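Local coordinates for protein putative retaining b-glycosidase (Saccharophagus degradans, PDB 5A95) that hydrolyses beta-glucans, probably the mixed-linkage kind as a licheninase (EC 3.2.1.73), and is a putative retaining enzyme of glycoside hydrolase subfamily GH5_26, at residues Phe66-Val71 with Val181-Leu186; Ile224-Gly229 with Ile288-Gly293. The protein carries 1 engineered substitution. All blocks are in the same frame, centred on the assembly; numbering follows the deposited sequence.

Both contacts illustrate how the inside of a parallel (beta/alpha)8 barrel is filled: strands that are not neighbours meet through side chains across the core. Interaction 1 links the broken strand 65-72 to strand 181-185; interaction 2, which follows it along the chain, links strand 224-227 to strand 287-289 and the residues just after it. Their centres lie about 9 Å apart in one closed sheet, where strands 181-185 and 224-227 are neighbours, held in part by a probable hydrogen bond between Leu226 N and Tyr184 O (2.9 Å). Another, between Glu185 OE2 and Thr290 OG1 (2.7 Å), ties strand 181-185 to Thr290, which precedes the engineered Gln291 of the glycan pocket.

Interaction 1: residues Phe66-Val71 with Val181-Leu186; sequences FTFRGV and VAVYEL. With MG (magnesium ion), chain G.
The ring of Phe68 meets Ala182 at its edge, where CE1 lies 3.7 Å from the methyl CB of Ala182, near the ring plane. Val183 reaches the same end of the ring from an oblique direction, CG2 resting 3.7 Å from Phe68 CZ. One face of this ring is covered from within its own segment: Phe66 CE2 sits 3.5 Å above the plane, shifted toward the rim, and Phe68 CG in turn lies in the plane of the Phe66 ring. Phe58 adds an edge-to-face partner.

Phe68 carries its CG anti to the carbonyl carbon (chi1 -62°), which projects the ring across the barrel. On the opposing strand, consecutive residues face it, because Ala182 leaves the extended conformation (psi -40°) and both Ala182 and Val183 direct CB toward segment 66-71. Two small aliphatic groups thus receive one large aromatic end, in a buried and wholly apolar contact.

Val181 and Tyr184, on the same strand, are turned to a magnesium site instead. The carbonyl O of Val181 binds the magnesium ion at 2.3 Å, alongside three waters and Val178 O. One of those waters, 2.3 Å from the metal, donates to Tyr184 OH at 2.9 Å, while Val181 CG1 lies at the edge of the Tyr184 ring, in its plane.

Around the contact, strand 136-144 lies beside strand 181-185 and packs Ile138 against Val183, whereas Phe68 is fixed by backbone bonding to Tyr327 of strand 326-329; Tyr184 and Leu186 pack outward on helix 202-219, with helix 161-174 also meeting Tyr184.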
loop_
_atom_site.group_PDB
_atom_site.type_symbol
_atom_site.label_atom_id
_atom_site.label_comp_id
_atom_site.label_asym_id
_atom_site.label_seq_id
_atom_site.Cartn_x
_atom_site.Cartn_y
_atom_site.Cartn_z
ATOM N N PHE A 66 -8.127 3.493 -39.486
ATOM C CA PHE A 66 -7.353 4.594 -38.970
ATOM C C PHE A 66 -6.027 4.050 -38.458
ATOM O O PHE A 66 -5.978 2.989 -37.858
ATOM C CB PHE A 66 -8.118 5.274 -37.829
ATOM C CG PHE A 66 -7.415 6.455 -37.257
ATOM C CD1 PHE A 66 -7.543 7.726 -37.825
ATOM C CD2 PHE A 66 -6.592 6.299 -36.152
ATOM C CE1 PHE A 66 -6.857 8.801 -37.277
ATOM C CE2 PHE A 66 -5.915 7.370 -35.620
ATOM C CZ PHE A 66 -6.026 8.608 -36.189
ATOM N N THR A 67 -4.958 4.797 -38.674
ATOM C CA THR A 67 -3.630 4.452 -38.144
ATOM C C THR A 67 -3.110 5.614 -37.330
ATOM O O THR A 67 -3.014 6.717 -37.837
ATOM C CB THR A 67 -2.658 4.150 -39.328
ATOM O OG1 THR A 67 -3.264 3.156 -40.184
ATOM C CG2 THR A 67 -1.342 3.654 -38.843
ATOM N N PHE A 68 -2.790 5.383 -36.056
ATOM C CA PHE A 68 -2.105 6.423 -35.268
ATOM C C PHE A 68 -0.662 6.514 -35.797
ATOM O O PHE A 68 0.028 5.493 -35.913
ATOM C CB PHE A 68 -2.073 6.092 -33.767
ATOM C CG PHE A 68 -3.425 5.980 -33.108
ATOM C CD1 PHE A 68 -4.047 7.095 -32.589
ATOM C CD2 PHE A 68 -4.087 4.768 -33.024
ATOM C CE1 PHE A 68 -5.279 7.023 -31.998
ATOM C CE2 PHE A 68 -5.320 4.683 -32.396
ATOM C CZ PHE A 68 -5.930 5.807 -31.912
ATOM N N ARG A 69 -0.233 7.724 -36.132
ATOM C CA ARG A 69 1.095 7.991 -36.653
ATOM C C ARG A 69 1.532 9.296 -36.021
ATOM O O ARG A 69 0.976 10.368 -36.288
ATOM C CB ARG A 69 1.102 8.158 -38.189
ATOM C CG ARG A 69 0.655 6.942 -38.992
ATOM C CD ARG A 69 0.714 7.206 -40.509
ATOM N NE ARG A 69 -0.099 8.379 -40.840
ATOM C CZ ARG A 69 -1.363 8.370 -41.227
ATOM N NH1 ARG A 69 -2.021 7.223 -41.409
ATOM N NH2 ARG A 69 -1.973 9.529 -41.423
ATOM N N GLY A 70 2.552 9.239 -35.177
ATOM C CA GLY A 70 3.006 10.464 -34.532
ATOM C C GLY A 70 4.218 10.288 -33.666
ATOM O O GLY A 70 5.099 9.475 -33.961
ATOM N N VAL A 71 4.256 11.070 -32.589
ATOM C CA VAL A 71 5.430 11.166 -31.749
ATOM C C VAL A 71 5.040 11.234 -30.277
ATOM O O VAL A 71 3.936 11.658 -29.927
ATOM C CB VAL A 71 6.295 12.403 -32.072
ATOM C CG1 VAL A 71 6.667 12.432 -33.540
ATOM C CG2 VAL A 71 5.589 13.699 -31.710
ATOM N N VAL A 181 -9.067 12.297 -26.939
ATOM C CA VAL A 181 -8.306 11.426 -26.058
ATOM C C VAL A 181 -8.683 9.994 -26.447
ATOM O O VAL A 181 -9.763 9.535 -26.138
ATOM C CB VAL A 181 -8.594 11.728 -24.587
ATOM C CG1 VAL A 181 -7.780 10.815 -23.710
ATOM C CG2 VAL A 181 -8.266 13.186 -24.241
ATOM N N ALA A 182 -7.797 9.317 -27.181
ATOM C CA ALA A 182 -8.162 8.093 -27.857
ATOM C C ALA A 182 -7.756 6.831 -27.128
ATOM O O ALA A 182 -8.475 5.845 -27.180
ATOM C CB ALA A 182 -7.612 8.084 -29.266
ATOM N N VAL A 183 -6.568 6.821 -26.525
ATOM C CA VAL A 183 -5.946 5.595 -26.027
ATOM C C VAL A 183 -5.437 5.836 -24.613
ATOM O O VAL A 183 -4.788 6.865 -24.327
ATOM C CB VAL A 183 -4.765 5.188 -26.937
ATOM C CG1 VAL A 183 -4.071 3.945 -26.419
ATOM C CG2 VAL A 183 -5.215 4.983 -28.372
ATOM N N TYR A 184 -5.763 4.898 -23.727
ATOM C CA TYR A 184 -5.290 4.874 -22.343
ATOM C C TYR A 184 -4.278 3.742 -22.231
ATOM O O TYR A 184 -4.623 2.567 -22.215
ATOM C CB TYR A 184 -6.438 4.658 -21.355
ATOM C CG TYR A 184 -7.416 5.808 -21.237
ATOM C CD1 TYR A 184 -7.202 7.023 -21.853
ATOM C CD2 TYR A 184 -8.537 5.704 -20.453
ATOM C CE1 TYR A 184 -8.084 8.063 -21.725
ATOM C CE2 TYR A 184 -9.443 6.743 -20.332
ATOM C CZ TYR A 184 -9.227 7.924 -20.995
ATOM O OH TYR A 184 -10.077 9.002 -20.925
ATOM N N GLU A 185 -2.997 4.134 -22.218
ATOM C CA GLU A 185 -1.880 3.169 -22.180
ATOM C C GLU A 185 -1.542 2.921 -20.714
ATOM O O GLU A 185 -0.908 3.739 -20.060
ATOM C CB GLU A 185 -0.722 3.684 -22.982
ATOM C CG GLU A 185 0.464 2.732 -23.031
ATOM C CD GLU A 185 1.499 3.145 -24.061
ATOM O OE1 GLU A 185 1.339 4.249 -24.622
ATOM O OE2 GLU A 185 2.479 2.387 -24.278
ATOM N N LEU A 186 -1.998 1.787 -20.218
ATOM C CA LEU A 186 -2.176 1.528 -18.799
ATOM C C LEU A 186 -0.888 1.547 -17.974
ATOM O O LEU A 186 -0.908 1.997 -16.831
ATOM C CB LEU A 186 -2.870 0.181 -18.595
ATOM C CG LEU A 186 -4.234 0.034 -19.300
ATOM C CD1 LEU A 186 -4.850 -1.325 -18.948
ATOM C CD2 LEU A 186 -5.178 1.170 -18.965
HETATM MG MG MG G . -11.929 9.531 -25.456
HETATM O O HOH W 1 -11.397 10.042 -23.289
HETATM O O HOH W 2 -14.233 9.215 -24.634
HETATM O O HOH W 3 -12.587 7.578 -26.610
#

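Interaction 2: residues Ile224-Gly229 with Ile288-Gly293; sequences IPLVAG and IATQLG. Engineered in segment 288-293: Gln291 (natural residue Glu). With BGC (beta-D-glucopyranose), chain D.
Leu226 sends its side chain into the barrel, where its two methyls divide the work of meeting Ile288 and Thr290. From CB, which points toward segment 288-293, the chain runs to CG, set anti to the backbone N (chi1 -177°), and there it forks. One branch, CD1, lies 4.1 Å from Ile288 CG1, the two side chains crossing at a slant in an ordinary apolar contact. The other branch, CD2, comes tip to tip with Thr290 CG2 at 3.5 Å, closer than carbon pairs usually approach, so packing is tight at this point.

Thr290 separates its apolar and polar ends. With OG1 placed between the backbone N and the carbonyl carbon (chi1 48°), CG2 is left to face the leucine while the hydroxyl is hydrogen-bonded to Glu185 and His254. The carbonyl O of Thr290 is hydrogen-bonded to Asn72 and Thr328, so the residue is gripped by both backbone and side chain.

Next along the chain, Gln291, an engineered residue where the natural protein has Glu, extends beyond CG into the glycan pocket. Its NE2 gives a weak, bent hydrogen bond to O2 of a bound glucose unit, 3.3 Å long with an angle of 143° at the hydrogen, and lies 3.5 Å from C1 of that sugar. Tyr256 and Arg103 also bind the amide.

Between Leu226 and Ile288 in strand order stands strand 250-252, whose Ala250 and Ala252 touch the leucine; these small residues lie beside it between the two strands that meet. Beyond Ile288 the strand finishes with an inverse gamma turn centred on Ala289, and the chain enters the sugar-binding loops at the C-terminal ends of the strands, where (beta/alpha)8 glycoside hydrolases of family 5 place their active site.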
loop_
_atom_site.group_PDB
_atom_site.type_symbol
_atom_site.label_atom_id
_atom_site.label_comp_id
_atom_site.label_asym_id
_atom_site.label_seq_id
_atom_site.Cartn_x
_atom_site.Cartn_y
_atom_site.Cartn_z
ATOM N N ILE A 224 -9.937 3.356 -25.704
ATOM C CA ILE A 224 -9.157 2.198 -26.099
ATOM C C ILE A 224 -8.030 1.953 -25.090
ATOM O O ILE A 224 -7.037 2.671 -25.058
ATOM C CB ILE A 224 -8.545 2.390 -27.503
ATOM C CG1 ILE A 224 -9.638 2.639 -28.556
ATOM C CG2 ILE A 224 -7.689 1.188 -27.866
ATOM C CD1 ILE A 224 -9.078 3.190 -29.860
ATOM N N PRO A 225 -8.156 0.912 -24.254
ATOM C CA PRO A 225 -7.033 0.525 -23.391
ATOM C C PRO A 225 -5.937 -0.086 -24.244
ATOM O O PRO A 225 -6.207 -0.881 -25.161
ATOM C CB PRO A 225 -7.654 -0.537 -22.439
ATOM C CG PRO A 225 -9.153 -0.357 -22.570
ATOM C CD PRO A 225 -9.318 0.033 -24.029
ATOM N N LEU A 226 -4.695 0.205 -23.872
ATOM C CA LEU A 226 -3.522 -0.318 -24.562
ATOM C C LEU A 226 -2.663 -1.064 -23.537
ATOM O O LEU A 226 -2.261 -0.488 -22.511
ATOM C CB LEU A 226 -2.729 0.819 -25.198
ATOM C CG LEU A 226 -1.514 0.454 -26.023
ATOM C CD1 LEU A 226 -1.889 -0.255 -27.286
ATOM C CD2 LEU A 226 -0.631 1.636 -26.351
ATOM N N VAL A 227 -2.470 -2.362 -23.779
ATOM C CA VAL A 227 -1.857 -3.305 -22.834
ATOM C C VAL A 227 -0.501 -3.752 -23.373
ATOM O O VAL A 227 -0.350 -3.997 -24.558
ATOM C CB VAL A 227 -2.779 -4.535 -22.680
ATOM C CG1 VAL A 227 -2.114 -5.661 -21.899
ATOM C CG2 VAL A 227 -4.072 -4.110 -21.990
ATOM N N ALA A 228 0.474 -3.860 -22.470
ATOM C CA ALA A 228 1.843 -4.228 -22.794
ATOM C C ALA A 228 2.263 -5.538 -22.119
ATOM O O ALA A 228 1.776 -5.898 -21.043
ATOM C CB ALA A 228 2.806 -3.160 -22.320
ATOM N N GLY A 229 3.181 -6.223 -22.783
ATOM C CA GLY A 229 3.842 -7.383 -22.232
ATOM C C GLY A 229 5.185 -7.064 -21.584
ATOM O O GLY A 229 5.580 -5.911 -21.398
ATOM N N ILE A 288 -0.108 -0.741 -31.352
ATOM C CA ILE A 288 0.563 0.530 -31.444
ATOM C C ILE A 288 1.984 0.388 -30.915
ATOM O O ILE A 288 2.213 -0.021 -29.761
ATOM C CB ILE A 288 -0.132 1.707 -30.698
ATOM C CG1 ILE A 288 -1.638 1.730 -30.920
ATOM C CG2 ILE A 288 0.511 3.036 -31.081
ATOM C CD1 ILE A 288 -2.375 2.809 -30.137
ATOM N N ALA A 289 2.949 0.685 -31.787
ATOM C CA ALA A 289 4.340 0.741 -31.381
ATOM C C ALA A 289 4.562 2.097 -30.720
ATOM O O ALA A 289 4.943 3.066 -31.388
ATOM C CB ALA A 289 5.231 0.512 -32.588
ATOM N N THR A 290 4.258 2.180 -29.416
ATOM C CA THR A 290 4.232 3.477 -28.760
ATOM C C THR A 290 5.597 4.063 -28.391
ATOM O O THR A 290 5.663 5.220 -27.995
ATOM C CB THR A 290 3.308 3.481 -27.542
ATOM O OG1 THR A 290 3.597 2.341 -26.734
ATOM C CG2 THR A 290 1.855 3.506 -27.932
ATOM N N GLN A 291 6.645 3.264 -28.550
ATOM C CA GLN A 291 8.024 3.752 -28.553
ATOM C C GLN A 291 8.782 2.942 -29.562
ATOM O O GLN A 291 8.657 1.720 -29.648
ATOM C CB GLN A 291 8.709 3.647 -27.194
ATOM C CG GLN A 291 8.043 4.536 -26.183
ATOM C CD GLN A 291 8.722 4.623 -24.839
ATOM O OE1 GLN A 291 8.092 5.010 -23.870
ATOM N NE2 GLN A 291 10.003 4.389 -24.799
ATOM N N LEU A 292 9.580 3.655 -30.334
ATOM C CA LEU A 292 10.519 3.121 -31.312
ATOM C C LEU A 292 11.461 4.265 -31.662
ATOM O O LEU A 292 11.152 5.419 -31.416
ATOM C CB LEU A 292 9.811 2.567 -32.555
ATOM C CG LEU A 292 9.182 3.556 -33.516
ATOM C CD1 LEU A 292 9.042 2.983 -34.919
ATOM C CD2 LEU A 292 7.820 4.027 -33.018
ATOM N N GLY A 293 12.571 3.956 -32.301
ATOM C CA GLY A 293 13.528 4.959 -32.731
ATOM C C GLY A 293 14.958 4.528 -32.487
ATOM O O GLY A 293 15.186 3.477 -31.929
HETATM C C2 BGC D . 11.860 4.416 -21.581
HETATM C C3 BGC D . 12.091 5.900 -21.857
HETATM C C4 BGC D . 13.578 6.136 -22.150
HETATM C C5 BGC D . 14.030 5.228 -23.277
HETATM C C6 BGC D . 15.484 5.427 -23.636
HETATM C C1 BGC D . 12.571 3.480 -22.554
HETATM O O1 BGC D . 12.763 2.190 -22.032
HETATM O O2 BGC D . 10.411 4.142 -21.529
HETATM O O3 BGC D . 11.567 6.648 -20.715
HETATM O O4 BGC D . 13.940 7.484 -22.482
HETATM O O5 BGC D . 13.893 3.894 -22.800
HETATM O O6 BGC D . 15.790 4.376 -24.554
#